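Side-chain contacts in VP1 (Polyomavirus HPyV7, PDB 4PCH), which forms the pentamers that build the icosahedral polyomavirus capsid and probably takes part in host-cell attachment, although its sialic acid binding site is obstructed: residues L28-K33 and N165-P170; I66-I71 and I81-Y86; L92-Q97 and D231-T236; L160-N165 and E172-D177. One frame throughout, in Å; residues are numbered along the deposited sequence. Where two conformers were deposited one is given.

Contact 1 of 4, residues L28-K33 and N165-P170; sequences LPNFGK and NAANFP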
# COMPACT_ATOMS: atom_id res chain seq x y z
N LEU B 28 1.88 -28.46 -3.44
CA LEU B 28 2.86 -28.17 -4.46
C LEU B 28 2.18 -27.64 -5.73
O LEU B 28 1.04 -28.01 -6.04
CB LEU B 28 3.64 -29.44 -4.82
CG LEU B 28 4.34 -30.22 -3.71
CD1 LEU B 28 5.11 -31.41 -4.24
CD2 LEU B 28 5.25 -29.29 -2.91
N PRO B 29 2.87 -26.77 -6.46
CA PRO B 29 2.27 -26.24 -7.66
C PRO B 29 2.05 -27.28 -8.73
O PRO B 29 2.80 -28.24 -8.83
CB PRO B 29 3.29 -25.21 -8.14
CG PRO B 29 4.57 -25.68 -7.61
CD PRO B 29 4.21 -26.17 -6.24
N ASN B 30 0.98 -27.06 -9.48
CA ASN B 30 0.49 -28.03 -10.40
C ASN B 30 0.03 -27.40 -11.70
O ASN B 30 -0.90 -26.61 -11.69
CB ASN B 30 -0.69 -28.70 -9.67
CG ASN B 30 -1.43 -29.63 -10.53
OD1 ASN B 30 -0.85 -30.30 -11.37
ND2 ASN B 30 -2.75 -29.65 -10.35
N PHE B 31 0.71 -27.73 -12.80
CA PHE B 31 0.33 -27.25 -14.13
C PHE B 31 -0.21 -28.52 -14.72
O PHE B 31 0.51 -29.27 -15.42
CB PHE B 31 1.55 -26.78 -14.93
CG PHE B 31 2.11 -25.48 -14.47
CD1 PHE B 31 3.01 -25.44 -13.42
CD2 PHE B 31 1.74 -24.30 -15.07
CE1 PHE B 31 3.52 -24.26 -12.98
CE2 PHE B 31 2.28 -23.10 -14.65
CZ PHE B 31 3.17 -23.08 -13.61
N GLY B 32 -1.45 -28.77 -14.35
CA GLY B 32 -2.19 -29.97 -14.63
C GLY B 32 -2.22 -30.30 -16.10
O GLY B 32 -2.37 -29.40 -16.96
N LYS B 33 -2.01 -31.58 -16.34
CA LYS B 33 -2.06 -32.21 -17.65
C LYS B 33 -3.05 -33.38 -17.67
O LYS B 33 -3.25 -34.01 -18.70
CB LYS B 33 -0.69 -32.77 -18.00
CG LYS B 33 0.44 -31.78 -18.14
CD LYS B 33 1.65 -32.48 -18.73
CE LYS B 33 1.59 -32.52 -20.26
NZ LYS B 33 2.05 -31.25 -20.88
N ASN B 165 -12.01 -31.15 -7.54
CA ASN B 165 -11.79 -32.54 -7.10
C ASN B 165 -10.76 -33.24 -7.98
O ASN B 165 -10.72 -34.47 -8.03
CB ASN B 165 -13.10 -33.34 -7.14
CG ASN B 165 -13.78 -33.30 -8.51
OD1 ASN B 165 -13.19 -32.84 -9.51
ND2 ASN B 165 -15.04 -33.74 -8.56
N ALA B 166 -9.94 -32.46 -8.65
CA ALA B 166 -8.94 -32.99 -9.54
C ALA B 166 -7.89 -31.89 -9.76
O ALA B 166 -8.07 -30.75 -9.36
CB ALA B 166 -9.56 -33.38 -10.84
N ALA B 167 -6.82 -32.32 -10.42
CA ALA B 167 -5.60 -31.55 -10.59
C ALA B 167 -5.62 -30.68 -11.83
O ALA B 167 -4.67 -29.97 -12.10
CB ALA B 167 -4.43 -32.54 -10.69
N ASN B 168 -6.70 -30.71 -12.59
CA ASN B 168 -6.71 -30.04 -13.90
C ASN B 168 -7.74 -28.91 -14.09
O ASN B 168 -8.30 -28.76 -15.17
CB ASN B 168 -6.84 -31.08 -14.99
CG ASN B 168 -8.20 -31.79 -14.97
OD1 ASN B 168 -8.86 -31.90 -13.92
ND2 ASN B 168 -8.60 -32.28 -16.12
N PHE B 169 -7.96 -28.14 -13.06
CA PHE B 169 -8.81 -26.96 -13.08
C PHE B 169 -7.96 -25.70 -13.21
O PHE B 169 -7.36 -25.24 -12.25
CB PHE B 169 -9.62 -26.86 -11.78
CG PHE B 169 -10.80 -27.79 -11.72
CD1 PHE B 169 -10.68 -29.07 -11.24
CD2 PHE B 169 -12.07 -27.34 -12.08
CE1 PHE B 169 -11.77 -29.91 -11.18
CE2 PHE B 169 -13.18 -28.18 -11.99
CZ PHE B 169 -13.03 -29.47 -11.54
N PRO B 170 -7.94 -25.09 -14.41
CA PRO B 170 -7.12 -23.88 -14.53
C PRO B 170 -7.66 -22.70 -13.74
O PRO B 170 -8.85 -22.42 -13.79
CB PRO B 170 -7.19 -23.57 -16.04
CG PRO B 170 -7.54 -24.86 -16.67
CD PRO B 170 -8.51 -25.48 -15.69
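A buried, polar loop-to-loop contact joins Asn30 to the backbone of Ala167, where the chain leaving strand 9-27 meets the loop between strands 161-163 and 174-176. The chain comes closest at Gly32 and Asn168, whose CA atoms are 4.6 Å apart. The amide of Asn30 does the work: ND2 lies 2.6 Å from Ala167 O in a short, bent hydrogen bond with an N-H...O angle of 135°. The donor arrives in the carbonyl plane, on a lone pair of Ala167 O, whereas the acceptor itself is tilted out of the Asn30 amide plane. CG of Asn30 stands opposite its own backbone N (chi1 173°), which sends the amide across the gap between the loops. The same nitrogen also rests on the methyl group of Ala167, ND2 to CB 3.4 Å. In the VP1 jelly roll, segment 28-33 opens the BC loop and segment 165-170 belongs to the long EF loop, two of the excursions that rise from the beta sandwich. The Asn30 amide is used at both ends, because OD1 accepts a hydrogen bond from Asn39 N while ND2 has a weak second acceptor in Tyr61 O; these help to fix its rotation. Gly32, having no side chain, brings its CA within 3.5 Å of Ala167 O in a CA-H...O contact and lets the two backbones run close there. At the start of the loop, Leu28 and Pro29 pack on Ala155 and Val154 of a neighbouring subunit.

Contact 2 of 4, residues I66-I71 and I81-Y86; sequences INLPEI and IVWEAY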
# COMPACT_ATOMS: atom_id res chain seq x y z
N ILE B 66 -6.55 -34.25 3.54
CA ILE B 66 -5.76 -34.69 4.67
C ILE B 66 -6.68 -35.43 5.63
O ILE B 66 -7.62 -34.85 6.16
CB ILE B 66 -5.11 -33.50 5.43
CG1 ILE B 66 -4.34 -32.56 4.49
CG2 ILE B 66 -4.19 -34.03 6.52
CD1 ILE B 66 -3.34 -33.24 3.61
N ASN B 67 -6.40 -36.70 5.87
CA ASN B 67 -7.20 -37.48 6.79
C ASN B 67 -6.94 -37.06 8.26
O ASN B 67 -5.82 -36.76 8.65
CB ASN B 67 -6.95 -38.97 6.58
CG ASN B 67 -7.33 -39.44 5.17
OD1 ASN B 67 -8.30 -38.97 4.56
ND2 ASN B 67 -6.56 -40.37 4.65
N LEU B 68 -7.99 -37.03 9.05
CA LEU B 68 -7.89 -36.67 10.46
C LEU B 68 -8.06 -37.95 11.27
O LEU B 68 -8.56 -38.92 10.76
CB LEU B 68 -8.99 -35.67 10.82
CG LEU B 68 -8.92 -34.40 9.95
CD1 LEU B 68 -10.16 -33.56 10.16
CD2 LEU B 68 -7.68 -33.59 10.24
N PRO B 69 -7.67 -37.93 12.55
CA PRO B 69 -7.78 -39.15 13.32
C PRO B 69 -9.21 -39.64 13.51
O PRO B 69 -10.12 -38.82 13.60
CB PRO B 69 -7.14 -38.78 14.66
CG PRO B 69 -6.29 -37.61 14.38
CD PRO B 69 -7.00 -36.86 13.29
N GLU B 70 -9.41 -40.95 13.60
CA GLU B 70 -10.71 -41.47 13.98
C GLU B 70 -11.05 -40.93 15.39
O GLU B 70 -10.18 -40.83 16.25
CB GLU B 70 -10.71 -43.00 14.00
CG GLU B 70 -12.01 -43.61 14.49
CD GLU B 70 -11.94 -45.11 14.60
OE1 GLU B 70 -11.13 -45.72 13.86
OE2 GLU B 70 -12.69 -45.69 15.43
N ILE B 71 -12.32 -40.59 15.60
CA ILE B 71 -12.81 -40.24 16.92
C ILE B 71 -13.60 -41.46 17.41
O ILE B 71 -14.69 -41.73 16.92
CB ILE B 71 -13.71 -38.98 16.86
CG1 ILE B 71 -12.90 -37.79 16.34
CG2 ILE B 71 -14.30 -38.67 18.26
CD1 ILE B 71 -13.71 -36.55 16.08
N ILE B 81 -19.84 -36.39 17.35
CA ILE B 81 -18.64 -35.58 17.52
C ILE B 81 -17.84 -35.57 16.22
O ILE B 81 -17.55 -36.63 15.65
CB ILE B 81 -17.74 -36.16 18.64
CG1 ILE B 81 -18.49 -36.19 19.98
CG2 ILE B 81 -16.50 -35.31 18.81
CD1 ILE B 81 -17.75 -36.96 21.06
N VAL B 82 -17.46 -34.39 15.76
CA VAL B 82 -16.59 -34.24 14.57
C VAL B 82 -15.43 -33.30 14.89
O VAL B 82 -15.50 -32.51 15.84
CB VAL B 82 -17.38 -33.66 13.36
CG1 VAL B 82 -18.53 -34.55 12.97
CG2 VAL B 82 -17.92 -32.27 13.68
N TRP B 83 -14.38 -33.38 14.08
CA TRP B 83 -13.30 -32.42 14.13
C TRP B 83 -13.76 -31.10 13.53
O TRP B 83 -14.39 -31.06 12.47
CB TRP B 83 -12.10 -32.91 13.35
CG TRP B 83 -11.40 -34.07 13.97
CD1 TRP B 83 -11.32 -35.34 13.47
CD2 TRP B 83 -10.62 -34.05 15.17
NE1 TRP B 83 -10.57 -36.12 14.31
CE2 TRP B 83 -10.13 -35.36 15.36
CE3 TRP B 83 -10.32 -33.07 16.13
CZ2 TRP B 83 -9.35 -35.71 16.46
CZ3 TRP B 83 -9.53 -33.42 17.21
CH2 TRP B 83 -9.05 -34.72 17.37
N GLU B 84 -13.46 -30.02 14.25
CA GLU B 84 -13.74 -28.65 13.83
C GLU B 84 -12.42 -27.89 13.67
O GLU B 84 -11.65 -27.76 14.64
CB GLU B 84 -14.61 -27.96 14.89
CG GLU B 84 -14.91 -26.50 14.65
CD GLU B 84 -15.44 -25.77 15.89
OE1 GLU B 84 -15.48 -26.41 16.98
OE2 GLU B 84 -15.77 -24.57 15.78
N ALA B 85 -12.16 -27.39 12.46
CA ALA B 85 -10.95 -26.65 12.19
C ALA B 85 -11.26 -25.18 12.46
O ALA B 85 -12.11 -24.59 11.79
CB ALA B 85 -10.47 -26.85 10.76
N TYR B 86 -10.62 -24.61 13.48
CA TYR B 86 -10.97 -23.27 13.97
C TYR B 86 -9.92 -22.20 13.65
O TYR B 86 -10.18 -21.02 13.81
CB TYR B 86 -11.26 -23.30 15.48
CG TYR B 86 -10.10 -23.77 16.33
CD1 TYR B 86 -9.93 -25.12 16.62
CD2 TYR B 86 -9.18 -22.87 16.83
CE1 TYR B 86 -8.87 -25.55 17.40
CE2 TYR B 86 -8.12 -23.29 17.61
CZ TYR B 86 -7.96 -24.62 17.89
OH TYR B 86 -6.89 -24.98 18.66
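Leu68 to Ile71 runs nearly antiparallel to Ile81 to Trp83, the two directions 161° apart, yet the backbones stand too far from each other to pair, with CA atoms of Leu68 and Trp83 7.8 Å apart. The indole of Trp83 fills this gap. Its NE1 donates an almost straight hydrogen bond to Pro69 O, 2.8 Å long with an N-H...O angle of 169°. The carbonyl oxygen lies in the indole plane and is met on a lone pair, so the bond helps to fix how the ring is turned. Ile71 lies over one face: its CD1 sits 3.7 Å from the centroid of the five-membered ring of Trp83, a CH-pi contact. The extended end of Ile71 (chi2 173°) carries that methyl over the pyrrole, while CG1 settles 3.5 Å from Trp83 NE1. The other branch of Ile71, CG2, meets CG2 of Ile81 at 4.1 Å. Leu68 comes obliquely at the ring, with CB 3.5 Å from Trp83 CD1, and the ring of Pro69 crosses the indole at about a right angle near NE1 and CE2. Tyr21 of strand 9-27 also packs against Trp83 and Pro69. The segments are the end of strand C with the start of the CD loop, and the early part of strand D; because C and D belong to different sheets of the jelly roll, the tryptophan bridges the sandwich near one of its ends.

Contact 3 of 4, residues L92-Q97 and D231-T236; sequences LLFAPQ and DMVGMT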
# COMPACT_ATOMS: atom_id res chain seq x y z
N LEU B 92 3.30 -18.85 1.80
CA LEU B 92 3.87 -19.14 0.49
C LEU B 92 5.38 -19.32 0.60
O LEU B 92 6.06 -18.55 1.28
CB LEU B 92 3.59 -17.96 -0.45
CG LEU B 92 3.93 -18.14 -1.92
CD1 LEU B 92 3.26 -19.36 -2.52
CD2 LEU B 92 3.47 -16.89 -2.66
N LEU B 93 5.91 -20.33 -0.08
CA LEU B 93 7.34 -20.56 -0.14
C LEU B 93 7.88 -19.99 -1.44
O LEU B 93 7.43 -20.37 -2.55
CB LEU B 93 7.65 -22.06 -0.06
CG LEU B 93 7.31 -22.73 1.29
CD1 LEU B 93 5.92 -23.31 1.37
CD2 LEU B 93 8.32 -23.79 1.61
N PHE B 94 8.82 -19.06 -1.34
CA PHE B 94 9.34 -18.41 -2.55
C PHE B 94 10.64 -17.70 -2.24
O PHE B 94 10.85 -17.26 -1.10
CB PHE B 94 8.33 -17.42 -3.13
CG PHE B 94 8.61 -17.02 -4.54
CD1 PHE B 94 8.61 -17.97 -5.54
CD2 PHE B 94 8.92 -15.70 -4.87
CE1 PHE B 94 8.89 -17.63 -6.83
CE2 PHE B 94 9.22 -15.35 -6.18
CZ PHE B 94 9.19 -16.32 -7.16
N ALA B 95 11.53 -17.65 -3.22
CA ALA B 95 12.82 -16.97 -3.14
C ALA B 95 12.90 -15.88 -4.21
O ALA B 95 12.24 -15.95 -5.25
CB ALA B 95 13.94 -17.95 -3.32
N PRO B 96 13.73 -14.86 -3.96
CA PRO B 96 13.95 -13.88 -5.04
C PRO B 96 14.55 -14.53 -6.29
O PRO B 96 15.47 -15.37 -6.17
CB PRO B 96 14.94 -12.91 -4.42
CG PRO B 96 15.62 -13.70 -3.34
CD PRO B 96 14.57 -14.58 -2.79
N GLN B 97 14.05 -14.12 -7.46
CA GLN B 97 14.51 -14.65 -8.73
C GLN B 97 15.43 -13.65 -9.42
O GLN B 97 15.00 -12.56 -9.75
CB GLN B 97 13.32 -14.95 -9.61
CG GLN B 97 12.30 -15.86 -8.97
CD GLN B 97 12.82 -17.27 -8.72
OE1 GLN B 97 13.42 -17.91 -9.62
NE2 GLN B 97 12.60 -17.76 -7.51
N ASP B 231 -0.93 -20.17 -6.48
CA ASP B 231 -0.01 -19.06 -6.29
C ASP B 231 0.79 -18.84 -7.56
O ASP B 231 1.79 -19.51 -7.81
CB ASP B 231 0.88 -19.31 -5.07
CG ASP B 231 0.10 -19.27 -3.78
OD1 ASP B 231 -0.22 -18.14 -3.28
OD2 ASP B 231 -0.28 -20.36 -3.28
N MET B 232 0.30 -17.92 -8.37
CA MET B 232 0.99 -17.49 -9.59
C MET B 232 1.65 -16.16 -9.28
O MET B 232 0.96 -15.18 -9.02
CB MET B 232 -0.00 -17.31 -10.73
CG MET B 232 0.70 -16.78 -11.99
SD MET B 232 -0.31 -16.81 -13.47
CE MET B 232 -1.64 -15.74 -12.98
N VAL B 233 2.97 -16.19 -9.20
CA VAL B 233 3.75 -15.03 -8.81
C VAL B 233 4.00 -14.10 -10.00
O VAL B 233 4.25 -12.92 -9.81
CB VAL B 233 5.10 -15.44 -8.16
CG1 VAL B 233 5.80 -14.25 -7.56
CG2 VAL B 233 4.91 -16.48 -7.08
N GLY B 234 3.90 -14.62 -11.22
CA GLY B 234 4.00 -13.81 -12.44
C GLY B 234 4.56 -14.64 -13.57
O GLY B 234 4.34 -15.86 -13.59
N MET B 235 5.27 -14.00 -14.50
CA MET B 235 5.95 -14.73 -15.57
C MET B 235 7.48 -14.50 -15.53
O MET B 235 7.98 -13.57 -14.88
CB MET B 235 5.36 -14.36 -16.93
CG MET B 235 3.93 -14.89 -17.13
SD MET B 235 3.40 -14.53 -18.83
CE MET B 235 3.64 -16.18 -19.51
N THR B 236 8.18 -15.35 -16.26
CA THR B 236 9.64 -15.39 -16.26
C THR B 236 10.18 -15.79 -17.61
O THR B 236 9.52 -16.47 -18.39
CB THR B 236 10.17 -16.37 -15.17
OG1 THR B 236 11.61 -16.27 -15.09
CG2 THR B 236 9.77 -17.81 -15.44
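The interior of the jelly-roll sandwich is where Leu92 and Phe94 meet Asp231 and Val233: the first pair stands at the end of strand D and the start of the DE loop, the second on strand H of the facing sheet. Across the segments no hydrogen bond forms, and the contact is made by side chains alone. Leu92 and Asp231 lie alongside one another, running in contrary senses. CD1 of Leu92 lies 3.4 Å from Asp231 CG and equally far from the two carboxylate oxygens, at 3.8 Å each, while also touching Asp231 CB. A chi1 of -172° swings CG of Leu92 away from the backbone N and over to the acid. The buried carboxylate of Asp231 has a charged partner outside the two segments in Arg260 of strand 253-271, bound through OD1, which probably favours the ionised acid. Two residues further along each segment, Phe94 and Val233 point at each other. Val233 CG2 stands over the centre of the Phe94 ring, 4.2 Å from its centroid and 11° off the normal, a CH-pi contact. Its other methyl, CG1, lies 3.8 Å from Phe94 CE2. At Val233 the strand carries a classic beta bulge, with Val233 and Gly234 both opposite Gln255. Tyr258 meets the Phe94 ring and, through its OH, the side chain of Gln97. That amide also folds back on its own loop: Gln97 NE2 is 2.9 Å from Ala95 O, approaching from above the carbonyl plane rather than on a lone pair.

Contact 4 of 4, residues L160-N165 and E172-D177; sequences LRKQVN and ELWVAD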
# COMPACT_ATOMS: atom_id res chain seq x y z
N LEU B 160 -21.63 -22.71 -15.41
CA LEU B 160 -21.29 -24.06 -14.94
C LEU B 160 -20.72 -24.02 -13.52
O LEU B 160 -19.86 -23.19 -13.20
CB LEU B 160 -20.27 -24.67 -15.89
CG LEU B 160 -19.71 -26.07 -15.67
CD1 LEU B 160 -20.83 -27.09 -15.58
CD2 LEU B 160 -18.74 -26.38 -16.82
N ARG B 161 -21.19 -24.94 -12.68
CA ARG B 161 -20.68 -25.09 -11.33
C ARG B 161 -20.12 -26.48 -11.14
O ARG B 161 -20.70 -27.45 -11.62
CB ARG B 161 -21.77 -24.79 -10.32
CG ARG B 161 -21.95 -23.30 -10.20
CD ARG B 161 -23.17 -22.93 -9.42
NE ARG B 161 -23.02 -21.58 -8.90
CZ ARG B 161 -23.30 -20.48 -9.60
NH1 ARG B 161 -23.75 -20.58 -10.85
NH2 ARG B 161 -23.15 -19.29 -9.04
N LYS B 162 -18.97 -26.55 -10.48
CA LYS B 162 -18.27 -27.80 -10.20
C LYS B 162 -17.52 -27.64 -8.90
O LYS B 162 -17.41 -26.54 -8.34
CB LYS B 162 -17.28 -28.17 -11.30
CG LYS B 162 -17.86 -28.64 -12.62
CD LYS B 162 -16.91 -29.59 -13.33
CE LYS B 162 -17.59 -30.16 -14.56
NZ LYS B 162 -16.65 -30.91 -15.43
N GLN B 163 -17.01 -28.77 -8.39
CA GLN B 163 -16.08 -28.72 -7.25
C GLN B 163 -14.68 -29.11 -7.68
O GLN B 163 -14.50 -29.93 -8.56
CB GLN B 163 -16.57 -29.66 -6.14
CG GLN B 163 -17.98 -29.39 -5.70
CD GLN B 163 -18.36 -30.20 -4.46
OE1 GLN B 163 -18.66 -29.64 -3.41
NE2 GLN B 163 -18.30 -31.51 -4.57
N VAL B 164 -13.68 -28.52 -7.02
CA VAL B 164 -12.29 -28.75 -7.41
C VAL B 164 -11.81 -30.07 -6.79
O VAL B 164 -11.33 -30.10 -5.65
CB VAL B 164 -11.36 -27.58 -7.04
CG1 VAL B 164 -9.96 -27.85 -7.59
CG2 VAL B 164 -11.88 -26.29 -7.63
N ASN B 165 -12.01 -31.15 -7.54
CA ASN B 165 -11.79 -32.54 -7.10
C ASN B 165 -10.76 -33.24 -7.98
O ASN B 165 -10.72 -34.47 -8.03
CB ASN B 165 -13.10 -33.34 -7.14
CG ASN B 165 -13.78 -33.30 -8.51
OD1 ASN B 165 -13.19 -32.84 -9.51
ND2 ASN B 165 -15.04 -33.74 -8.56
N GLU B 172 -7.25 -19.65 -14.41
CA GLU B 172 -7.76 -18.67 -15.35
C GLU B 172 -9.24 -18.84 -15.69
O GLU B 172 -9.84 -17.91 -16.25
CB GLU B 172 -6.95 -18.71 -16.63
CG GLU B 172 -5.55 -18.20 -16.47
CD GLU B 172 -4.66 -18.66 -17.60
OE1 GLU B 172 -4.91 -18.26 -18.75
OE2 GLU B 172 -3.71 -19.39 -17.32
N LEU B 173 -9.84 -20.00 -15.38
CA LEU B 173 -11.18 -20.34 -15.86
C LEU B 173 -12.21 -20.70 -14.76
O LEU B 173 -13.39 -20.91 -15.05
CB LEU B 173 -11.07 -21.54 -16.82
CG LEU B 173 -10.10 -21.41 -17.99
CD1 LEU B 173 -9.97 -22.75 -18.75
CD2 LEU B 173 -10.58 -20.29 -18.92
N TRP B 174 -11.77 -20.77 -13.51
CA TRP B 174 -12.60 -21.28 -12.41
C TRP B 174 -12.43 -20.38 -11.20
O TRP B 174 -11.28 -20.21 -10.76
CB TRP B 174 -12.20 -22.71 -12.06
CG TRP B 174 -12.49 -23.71 -13.14
CD1 TRP B 174 -11.63 -24.19 -14.08
CD2 TRP B 174 -13.75 -24.32 -13.40
NE1 TRP B 174 -12.28 -25.07 -14.91
CE2 TRP B 174 -13.59 -25.18 -14.50
CE3 TRP B 174 -15.02 -24.24 -12.79
CZ2 TRP B 174 -14.63 -25.94 -15.00
CZ3 TRP B 174 -16.05 -25.00 -13.30
CH2 TRP B 174 -15.86 -25.82 -14.40
N VAL B 175 -13.53 -19.84 -10.68
CA VAL B 175 -13.55 -18.86 -9.60
C VAL B 175 -14.28 -19.45 -8.38
O VAL B 175 -15.35 -20.06 -8.55
CB VAL B 175 -14.29 -17.58 -10.05
CG1 VAL B 175 -14.27 -16.53 -8.96
CG2 VAL B 175 -13.66 -17.00 -11.33
N ALA B 176 -13.76 -19.23 -7.17
CA ALA B 176 -14.46 -19.67 -5.97
C ALA B 176 -15.89 -19.15 -6.00
O ALA B 176 -16.13 -17.99 -6.32
CB ALA B 176 -13.76 -19.15 -4.72
N ASP B 177 -16.83 -20.00 -5.62
CA ASP B 177 -18.25 -19.68 -5.71
C ASP B 177 -18.79 -19.13 -4.36
O ASP B 177 -18.95 -19.90 -3.40
CB ASP B 177 -18.99 -20.95 -6.14
CG ASP B 177 -20.50 -20.72 -6.38
OD1 ASP B 177 -21.01 -19.60 -6.09
OD2 ASP B 177 -21.18 -21.68 -6.81
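Arg161 and Asp177 form the tight side of this contact, and Leu160 and Lys162 against Trp174 the looser one. All belong to the EF loop of the VP1 jelly roll, which folds into a small antiparallel sheet: strands 161-163 and 174-176 are its outer members, separated by strand 129-132. The salt bridge therefore reaches across the middle strand, over Ile131. In the conformer of Arg161 described, one of two modelled, NE lies 2.8 Å from Asp177 OD2 with an N-H...O angle of 145°; the bridge holds for this conformer and is probably not permanent. The nitrogen comes from above the carboxylate plane, and the two flat groups are turned 60° apart, so this is a single-point bridge and not a paired one. The second oxygen, OD1, bonds to Thr179 OG1. On the side of Val130 the packing is wider. Leu160 CD2 touches Trp174 CH2 at 3.8 Å; Leu160 and Lys162 are both partly exposed, so this side is nearer to solvent. The buried indole is held where NE1 bonds to Glu147 O. Lys162 runs out extended past the ring to a salt bridge with Glu147 OE1, its CG 3.9 Å from Trp174 CH2 and its CB equally far from Trp174 CZ3.

Contacts 1 and 4 lie together in the loops above the sandwich, their centres 12 Å apart; they share Asn165, and Phe169 of contact 1 packs edge-to-face on Trp174 of contact 4. Contacts 2 and 3 both use strand 79-93, but their centres lie 32 Å apart on opposite sides of the chain's centre, so they bind the two sheets toward different ends. Along the chain, contact 2 is nested inside the loop closed by contact 1, contact 4 inside that closed by contact 3, and contacts 1 and 3 interlock. Contacts 1, 3 and 4 all have residues packed on neighbouring subunits, so pentamer interfaces are lined from several parts of the fold, whereas contact 2 touches no other chain of the assembly.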